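Alpha-glucosidase YIHQ (Escherichia coli, PDB 5AEG) hydrolyses sulfoquinovosyl diacylglycerides and simple sulfoquinovosides such as sulfoquinovosyl glycerol, releasing sulfoquinovose for use as a source of carbon and sulfur. Local coordinates at residues L80-R85 against S90-I95; S624-Y629 against K657-Y662; E439-T444 against I450-R455. One frame throughout, in Å; residues are numbered along the deposited sequence.

Contact 1 (L80-R85 against S90-I95); sequences LIHFSR and SATLNI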
# COMPACT_ATOMS: atom_id res chain seq x y z
N LEU A 80 -13.67 19.86 27.79
CA LEU A 80 -14.21 18.53 28.11
C LEU A 80 -15.70 18.56 27.88
O LEU A 80 -16.40 19.35 28.52
CB LEU A 80 -13.84 18.10 29.52
CG LEU A 80 -14.41 16.75 29.98
CD1 LEU A 80 -13.86 15.60 29.16
CD2 LEU A 80 -14.08 16.54 31.45
N ILE A 81 -16.18 17.77 26.90
CA ILE A 81 -17.60 17.61 26.63
C ILE A 81 -18.12 16.29 27.20
O ILE A 81 -17.59 15.20 26.91
CB ILE A 81 -17.91 17.72 25.14
CG1 ILE A 81 -17.23 18.97 24.61
CG2 ILE A 81 -19.38 17.79 24.94
CD1 ILE A 81 -17.51 19.31 23.17
N HIS A 82 -19.10 16.43 28.10
CA HIS A 82 -19.86 15.29 28.60
C HIS A 82 -21.05 15.05 27.73
O HIS A 82 -21.99 15.85 27.72
CB HIS A 82 -20.31 15.50 30.02
CG HIS A 82 -19.20 15.59 31.00
ND1 HIS A 82 -18.74 14.50 31.70
CD2 HIS A 82 -18.49 16.66 31.44
CE1 HIS A 82 -17.76 14.88 32.50
NE2 HIS A 82 -17.59 16.19 32.37
N PHE A 83 -21.03 13.97 26.94
CA PHE A 83 -22.24 13.66 26.14
C PHE A 83 -23.08 12.62 26.89
O PHE A 83 -22.54 11.71 27.50
CB PHE A 83 -21.87 13.03 24.75
CG PHE A 83 -21.26 13.98 23.79
CD1 PHE A 83 -22.02 14.72 22.97
CD2 PHE A 83 -19.89 14.08 23.70
CE1 PHE A 83 -21.48 15.59 22.04
CE2 PHE A 83 -19.32 14.90 22.76
CZ PHE A 83 -20.09 15.67 21.96
N SER A 84 -24.39 12.69 26.73
CA SER A 84 -25.17 11.77 27.41
C SER A 84 -26.53 11.66 26.76
O SER A 84 -26.93 12.42 25.86
CB SER A 84 -25.28 12.17 28.92
OG SER A 84 -26.08 13.32 28.97
N ARG A 85 -27.24 10.62 27.17
CA ARG A 85 -28.64 10.44 26.79
C ARG A 85 -29.39 9.84 28.03
O ARG A 85 -28.94 8.87 28.63
CB ARG A 85 -28.76 9.45 25.64
CG ARG A 85 -30.17 9.26 25.15
CD ARG A 85 -30.63 10.52 24.50
NE ARG A 85 -31.95 10.29 23.93
CZ ARG A 85 -32.19 9.79 22.71
NH1 ARG A 85 -31.18 9.43 21.87
NH2 ARG A 85 -33.45 9.64 22.34
N SER A 90 -23.49 7.58 28.58
CA SER A 90 -22.71 8.74 28.39
C SER A 90 -21.37 8.44 27.76
O SER A 90 -20.89 7.25 27.73
CB SER A 90 -22.49 9.44 29.78
OG SER A 90 -21.79 8.59 30.61
N ALA A 91 -20.74 9.51 27.29
CA ALA A 91 -19.35 9.41 26.85
C ALA A 91 -18.65 10.76 27.08
O ALA A 91 -19.32 11.77 27.10
CB ALA A 91 -19.32 9.09 25.34
N THR A 92 -17.34 10.79 27.12
CA THR A 92 -16.61 12.08 27.26
C THR A 92 -15.72 12.31 26.05
O THR A 92 -15.13 11.37 25.50
CB THR A 92 -15.69 12.15 28.48
OG1 THR A 92 -14.83 11.07 28.39
CG2 THR A 92 -16.48 12.00 29.79
N LEU A 93 -15.65 13.56 25.62
CA LEU A 93 -14.77 13.97 24.53
C LEU A 93 -13.90 15.07 25.04
O LEU A 93 -14.41 16.14 25.45
CB LEU A 93 -15.60 14.47 23.34
CG LEU A 93 -14.78 15.11 22.20
CD1 LEU A 93 -13.89 14.04 21.56
CD2 LEU A 93 -15.64 15.80 21.20
N ASN A 94 -12.61 14.81 25.13
CA ASN A 94 -11.64 15.81 25.43
C ASN A 94 -11.08 16.42 24.15
O ASN A 94 -10.67 15.68 23.21
CB ASN A 94 -10.49 15.21 26.25
CG ASN A 94 -10.14 16.11 27.40
OD1 ASN A 94 -10.67 15.91 28.49
ND2 ASN A 94 -9.32 17.16 27.15
N ILE A 95 -11.00 17.74 24.14
CA ILE A 95 -10.53 18.55 23.02
C ILE A 95 -9.35 19.36 23.53
O ILE A 95 -9.45 20.08 24.58
CB ILE A 95 -11.59 19.49 22.54
CG1 ILE A 95 -12.82 18.73 22.12
CG2 ILE A 95 -11.12 20.41 21.38
CD1 ILE A 95 -13.96 19.65 21.68
O HOH W 1 -20.38 12.30 30.17

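Contact 2 (S624-Y629 against K657-Y662); sequences SDWTLY and KPPVFY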
# COMPACT_ATOMS: atom_id res chain seq x y z
N SER A 624 -3.97 2.58 -30.15
CA SER A 624 -2.91 3.20 -30.93
C SER A 624 -2.70 4.68 -30.51
O SER A 624 -1.66 5.34 -30.84
CB SER A 624 -3.25 3.01 -32.42
OG SER A 624 -4.29 3.87 -32.74
N ASP A 625 -3.63 5.20 -29.71
CA ASP A 625 -3.50 6.55 -29.17
C ASP A 625 -4.07 6.57 -27.70
O ASP A 625 -4.55 5.56 -27.22
CB ASP A 625 -4.23 7.56 -30.09
CG ASP A 625 -5.72 7.29 -30.22
OD1 ASP A 625 -6.34 6.43 -29.58
OD2 ASP A 625 -6.35 8.00 -31.00
N TRP A 626 -4.08 7.73 -27.07
CA TRP A 626 -4.46 7.88 -25.69
C TRP A 626 -4.80 9.35 -25.40
O TRP A 626 -4.16 10.27 -25.95
CB TRP A 626 -3.30 7.43 -24.78
CG TRP A 626 -3.72 7.23 -23.35
CD1 TRP A 626 -3.38 7.94 -22.27
CD2 TRP A 626 -4.52 6.16 -22.90
NE1 TRP A 626 -3.95 7.38 -21.13
CE2 TRP A 626 -4.69 6.31 -21.50
CE3 TRP A 626 -5.19 5.09 -23.57
CZ2 TRP A 626 -5.44 5.43 -20.75
CZ3 TRP A 626 -5.98 4.19 -22.80
CH2 TRP A 626 -6.12 4.42 -21.43
N THR A 627 -5.79 9.53 -24.55
CA THR A 627 -6.39 10.87 -24.18
C THR A 627 -6.16 11.04 -22.71
O THR A 627 -6.36 10.10 -21.92
CB THR A 627 -7.87 10.87 -24.59
OG1 THR A 627 -7.98 10.72 -26.01
CG2 THR A 627 -8.58 12.16 -24.18
N LEU A 628 -5.67 12.21 -22.32
CA LEU A 628 -5.30 12.52 -20.97
C LEU A 628 -5.47 14.03 -20.83
O LEU A 628 -5.84 14.72 -21.81
CB LEU A 628 -3.85 12.17 -20.72
CG LEU A 628 -2.88 12.87 -21.65
CD1 LEU A 628 -1.78 13.47 -20.82
CD2 LEU A 628 -2.34 11.91 -22.71
N TYR A 629 -5.17 14.50 -19.63
CA TYR A 629 -5.35 15.89 -19.27
C TYR A 629 -4.03 16.54 -18.97
O TYR A 629 -3.28 16.07 -18.13
CB TYR A 629 -6.34 16.03 -18.05
CG TYR A 629 -6.52 17.47 -17.67
CD1 TYR A 629 -7.30 18.34 -18.49
CD2 TYR A 629 -5.87 18.01 -16.59
CE1 TYR A 629 -7.49 19.71 -18.13
CE2 TYR A 629 -6.03 19.37 -16.25
CZ TYR A 629 -6.81 20.21 -17.07
OH TYR A 629 -6.92 21.57 -16.67
N LYS A 657 6.37 4.16 -26.66
CA LYS A 657 6.21 5.65 -26.63
C LYS A 657 4.98 6.01 -25.77
O LYS A 657 3.97 6.51 -26.26
CB LYS A 657 6.08 6.16 -28.06
CG LYS A 657 7.35 5.91 -28.82
CD LYS A 657 7.32 6.37 -30.27
CE LYS A 657 8.63 5.92 -30.90
NZ LYS A 657 8.74 6.59 -32.21
N PRO A 658 5.09 5.74 -24.46
CA PRO A 658 3.94 5.94 -23.55
C PRO A 658 3.62 7.44 -23.45
O PRO A 658 4.46 8.29 -23.77
CB PRO A 658 4.44 5.48 -22.22
CG PRO A 658 5.93 5.45 -22.31
CD PRO A 658 6.19 5.11 -23.77
N PRO A 659 2.42 7.77 -22.99
CA PRO A 659 2.05 9.22 -22.97
C PRO A 659 2.70 9.91 -21.80
O PRO A 659 2.21 9.75 -20.64
CB PRO A 659 0.53 9.18 -22.86
CG PRO A 659 0.13 7.79 -23.28
CD PRO A 659 1.24 6.93 -22.74
N VAL A 660 3.88 10.50 -22.08
CA VAL A 660 4.75 11.08 -21.11
C VAL A 660 5.10 12.47 -21.62
O VAL A 660 5.52 12.61 -22.77
CB VAL A 660 6.06 10.25 -20.92
CG1 VAL A 660 7.05 10.98 -20.03
CG2 VAL A 660 5.75 8.84 -20.30
N PHE A 661 4.94 13.48 -20.77
CA PHE A 661 5.25 14.84 -21.14
C PHE A 661 6.12 15.45 -20.08
O PHE A 661 6.07 15.03 -18.91
CB PHE A 661 3.94 15.65 -21.27
CG PHE A 661 2.96 15.09 -22.19
CD1 PHE A 661 2.22 13.97 -21.84
CD2 PHE A 661 2.73 15.70 -23.42
CE1 PHE A 661 1.30 13.46 -22.74
CE2 PHE A 661 1.80 15.22 -24.28
CZ PHE A 661 1.10 14.08 -23.95
N TYR A 662 6.99 16.36 -20.44
CA TYR A 662 7.77 17.06 -19.47
C TYR A 662 7.69 18.60 -19.62
O TYR A 662 7.35 19.12 -20.69
CB TYR A 662 9.22 16.61 -19.45
CG TYR A 662 10.07 17.00 -20.70
CD1 TYR A 662 10.70 18.23 -20.80
CD2 TYR A 662 10.16 16.16 -21.77
CE1 TYR A 662 11.46 18.60 -21.93
CE2 TYR A 662 10.91 16.50 -22.94
CZ TYR A 662 11.60 17.70 -22.98
OH TYR A 662 12.32 17.98 -24.16

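Contact 3 (E439-T444 against I450-R455); sequences EALEET and ILFFMR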
# COMPACT_ATOMS: atom_id res chain seq x y z
N GLU A 439 14.03 -3.34 11.32
CA GLU A 439 15.03 -3.54 12.42
C GLU A 439 16.13 -4.50 12.04
O GLU A 439 17.31 -4.27 12.37
CB GLU A 439 14.35 -3.89 13.76
CG GLU A 439 13.69 -2.66 14.32
CD GLU A 439 12.97 -2.85 15.66
OE1 GLU A 439 12.56 -3.94 16.04
OE2 GLU A 439 12.72 -1.82 16.27
N ALA A 440 15.82 -5.49 11.23
CA ALA A 440 16.84 -6.36 10.75
C ALA A 440 17.91 -5.60 9.97
O ALA A 440 19.12 -5.77 10.20
CB ALA A 440 16.25 -7.50 9.94
N LEU A 441 17.46 -4.69 9.12
CA LEU A 441 18.37 -3.84 8.39
C LEU A 441 19.05 -2.81 9.34
O LEU A 441 20.26 -2.53 9.21
CB LEU A 441 17.72 -3.01 7.26
CG LEU A 441 17.46 -3.71 5.88
CD1 LEU A 441 16.73 -4.97 6.03
CD2 LEU A 441 16.72 -2.73 4.97
N GLU A 442 18.27 -2.22 10.19
CA GLU A 442 18.84 -1.21 11.12
C GLU A 442 20.00 -1.86 11.93
O GLU A 442 21.08 -1.31 12.01
CB GLU A 442 17.77 -0.69 12.05
CG GLU A 442 18.10 0.61 12.72
CD GLU A 442 17.01 1.02 13.72
OE1 GLU A 442 16.15 0.17 14.13
OE2 GLU A 442 16.96 2.21 14.07
N GLU A 443 19.75 -3.04 12.46
CA GLU A 443 20.70 -3.72 13.30
C GLU A 443 21.94 -4.23 12.57
O GLU A 443 22.90 -4.47 13.22
CB GLU A 443 20.03 -4.84 14.10
CG GLU A 443 19.04 -4.26 15.09
CD GLU A 443 18.17 -5.25 15.77
OE1 GLU A 443 18.38 -6.46 15.60
OE2 GLU A 443 17.23 -4.83 16.45
N THR A 444 21.94 -4.34 11.24
CA THR A 444 23.08 -4.85 10.47
C THR A 444 23.74 -3.74 9.71
O THR A 444 24.67 -3.95 8.96
CB THR A 444 22.67 -5.92 9.46
OG1 THR A 444 21.53 -5.47 8.72
CG2 THR A 444 22.35 -7.24 10.14
N ILE A 450 20.16 -2.39 1.46
CA ILE A 450 19.22 -3.47 1.18
C ILE A 450 17.82 -2.89 1.01
O ILE A 450 17.41 -1.99 1.74
CB ILE A 450 19.27 -4.53 2.33
CG1 ILE A 450 20.62 -5.27 2.23
CG2 ILE A 450 18.11 -5.53 2.33
CD1 ILE A 450 20.90 -6.20 3.43
N LEU A 451 17.08 -3.46 0.07
CA LEU A 451 15.69 -2.99 -0.23
C LEU A 451 14.68 -4.15 -0.10
O LEU A 451 14.73 -5.13 -0.88
CB LEU A 451 15.65 -2.30 -1.64
CG LEU A 451 14.22 -1.73 -1.73
CD1 LEU A 451 13.93 -0.42 -1.06
CD2 LEU A 451 13.30 -2.24 -2.81
N PHE A 452 13.80 -4.05 0.86
CA PHE A 452 12.65 -4.97 0.92
C PHE A 452 11.38 -4.27 0.47
O PHE A 452 11.23 -3.03 0.57
CB PHE A 452 12.49 -5.66 2.29
CG PHE A 452 12.18 -4.78 3.39
CD1 PHE A 452 10.85 -4.49 3.74
CD2 PHE A 452 13.20 -4.29 4.17
CE1 PHE A 452 10.59 -3.66 4.84
CE2 PHE A 452 12.95 -3.44 5.21
CZ PHE A 452 11.66 -3.15 5.57
N PHE A 453 10.45 -5.05 -0.01
CA PHE A 453 9.22 -4.49 -0.50
C PHE A 453 8.05 -5.30 0.04
O PHE A 453 8.16 -6.53 0.12
CB PHE A 453 9.23 -4.33 -2.04
CG PHE A 453 9.63 -5.56 -2.81
CD1 PHE A 453 10.96 -5.83 -3.05
CD2 PHE A 453 8.66 -6.37 -3.39
CE1 PHE A 453 11.34 -6.98 -3.73
CE2 PHE A 453 9.02 -7.49 -4.12
CZ PHE A 453 10.36 -7.78 -4.30
N MET A 454 6.95 -4.60 0.34
CA MET A 454 5.79 -5.20 0.96
C MET A 454 4.55 -4.88 0.22
O MET A 454 4.46 -3.81 -0.46
CB MET A 454 5.64 -4.60 2.42
CG MET A 454 6.89 -4.85 3.23
SD MET A 454 6.67 -4.50 4.98
CE MET A 454 5.61 -5.84 5.53
N ARG A 455 3.52 -5.72 0.36
CA ARG A 455 2.21 -5.31 -0.08
C ARG A 455 1.29 -4.83 1.04
O ARG A 455 0.63 -3.85 0.89
CB ARG A 455 1.49 -6.35 -0.94
CG ARG A 455 1.12 -7.69 -0.34
CD ARG A 455 0.43 -8.59 -1.41
NE ARG A 455 0.48 -9.96 -0.85
CZ ARG A 455 -0.48 -10.65 -0.23
NH1 ARG A 455 -1.70 -10.27 -0.13
NH2 ARG A 455 -0.18 -11.80 0.33

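Contact 1 (L80-R85 against S90-I95)
F83 and L93 run alongside each other and point the same way, with L93 CB in the plane of the phenyl ring at its edge, 3.8 Å from F83 CE2. With CG anti to its own carbonyl carbon (chi1 -71°), the F83 ring leans back along its strand, so that I81 CG2 lies 3.6 Å above one face, offset toward the rim. I81 and I95 meet at an angle through their CD1 methyls, 3.9 Å apart. These apolar groups, with A91, share one face of an antiparallel beta hairpin in the N-terminal galactose mutarotase-like domain, and F20 and L22 of strand 20-24 and F11 of strand 9-12 pack against that face. I81–L93 and F83–A91 are the hydrogen-bonded pairs. The straightest of their four bonds runs from I81 N to L93 O (2.8 Å, 171° at the hydrogen); F83 N reaches A91 O at 2.8 Å almost head-on to the carbonyl. L80, H82, S84, S90, T92 and N94 occupy the other, mostly polar face. There L80 and N94 slant toward each other, and N94 OD1 comes 3.3 Å from L80 CD1. The H82 ring stands beside T92, its ND1 3.9 Å from T92 CG2, in an oblique approach. A water in the imidazole plane lies 3.1 Å from H82 ND1 and donates a hydrogen bond to A91 O, tying this side chain to the opposite strand.

Contact 2 (S624-Y629 against K657-Y662)
The indole of W626 meets P659 and the phenyl ring of F661 meets L628, both obliquely. P659 CG comes up to the five-membered end of the indole, 3.7 Å from W626 CD1, and also lies 3.8 Å from W626 CB, so it sits off the indole plane beside the CB-CG-CD1 corner. The indole is carried there by a CG anti to the backbone N (chi1 -166°), while H619 meets it edge-to-face. F661 is approached by L628 from the opposite direction: L628 CD1 lies 3.6 Å from F661 CE1, close to one corner of the ring. The other methyl of the same leucine, CD2, touches both partners, 4.0 Å from P659 CB and 4.0 Å from F661 CE1. H637 meets the phenylalanine as well, with the ring planes at about 60°. All four side chains are buried, and the contact between the segments is wholly apolar; the backbones stay well apart, 7.2 Å between W626 CA and P659 CA. Strand 625-630 pairs with 647-652, whereas strand 660-663 lies between 613-615 and 635-637. Side chains from strand 625-630 thus pack on strand 660-663 and the loop leading into it, consistent with the sheet-on-sheet packing of a beta sandwich in the C-terminal domain of this family 31 glycoside hydrolase.

Contact 3 (E439-T444 against I450-R455)
Helix 422-444 and strand 451-454 follow one another in the TIM barrel that forms the catalytic domain, and this contact is the packing of a C-terminal part of the helix on the strand that the chain enters next. L441 is the residue of the helix that makes it, reaching I450 and F452, two residues whose side chains point toward the helix with L451 turned away between them. Both branches of the leucine are used. L441 CD1 lies 4.0 Å from I450 CG2, and L441 CD2 sits near the plane of the F452 ring at its edge, 3.8 Å from F452 CE2. L441 CD2 also comes 3.4 Å from I450 O, so the methyl lies against the backbone just before the strand as well as the ring. F452 already points toward the helix, and a chi1 of 64°, with CG between the backbone N and carbonyl carbon, swings the ring so that its CD2-CE2 edge faces L441. W402 of the adjacent parallel strand touches both L441 and I450, and N437, one turn earlier in the helix, adds to the surroundings of F452. Beyond this packing the same strand leads to the active site: R455 forms salt bridges with D405, the nucleophile, and E408, probably also an active-site residue. The side chain of F452 is itself about 10 Å from that of D405. Within the helix segment, T444 OG1 donates a 2.8 Å hydrogen bond to A440 O.

The three contacts lie in three family domains and share no strand or helix; even the nearest pair, contacts 2 and 3, are about 22 Å apart at their nearest atoms. Contact 1 is the most peripheral, its centre about 35 Å from the chain's, and the only one built on backbone hydrogen bonds; it is apolar on the face turned to strands 9-12 and 20-24, mostly polar on the other. Contacts 2 and 3 are buried and rest mainly on apolar side-chain packing, with no hydrogen bond between their segments; contact 2 joins strands of two sheets, one with its preceding loop, contact 3 a helix and a barrel strand. Contact 3 alone neighbours the active site.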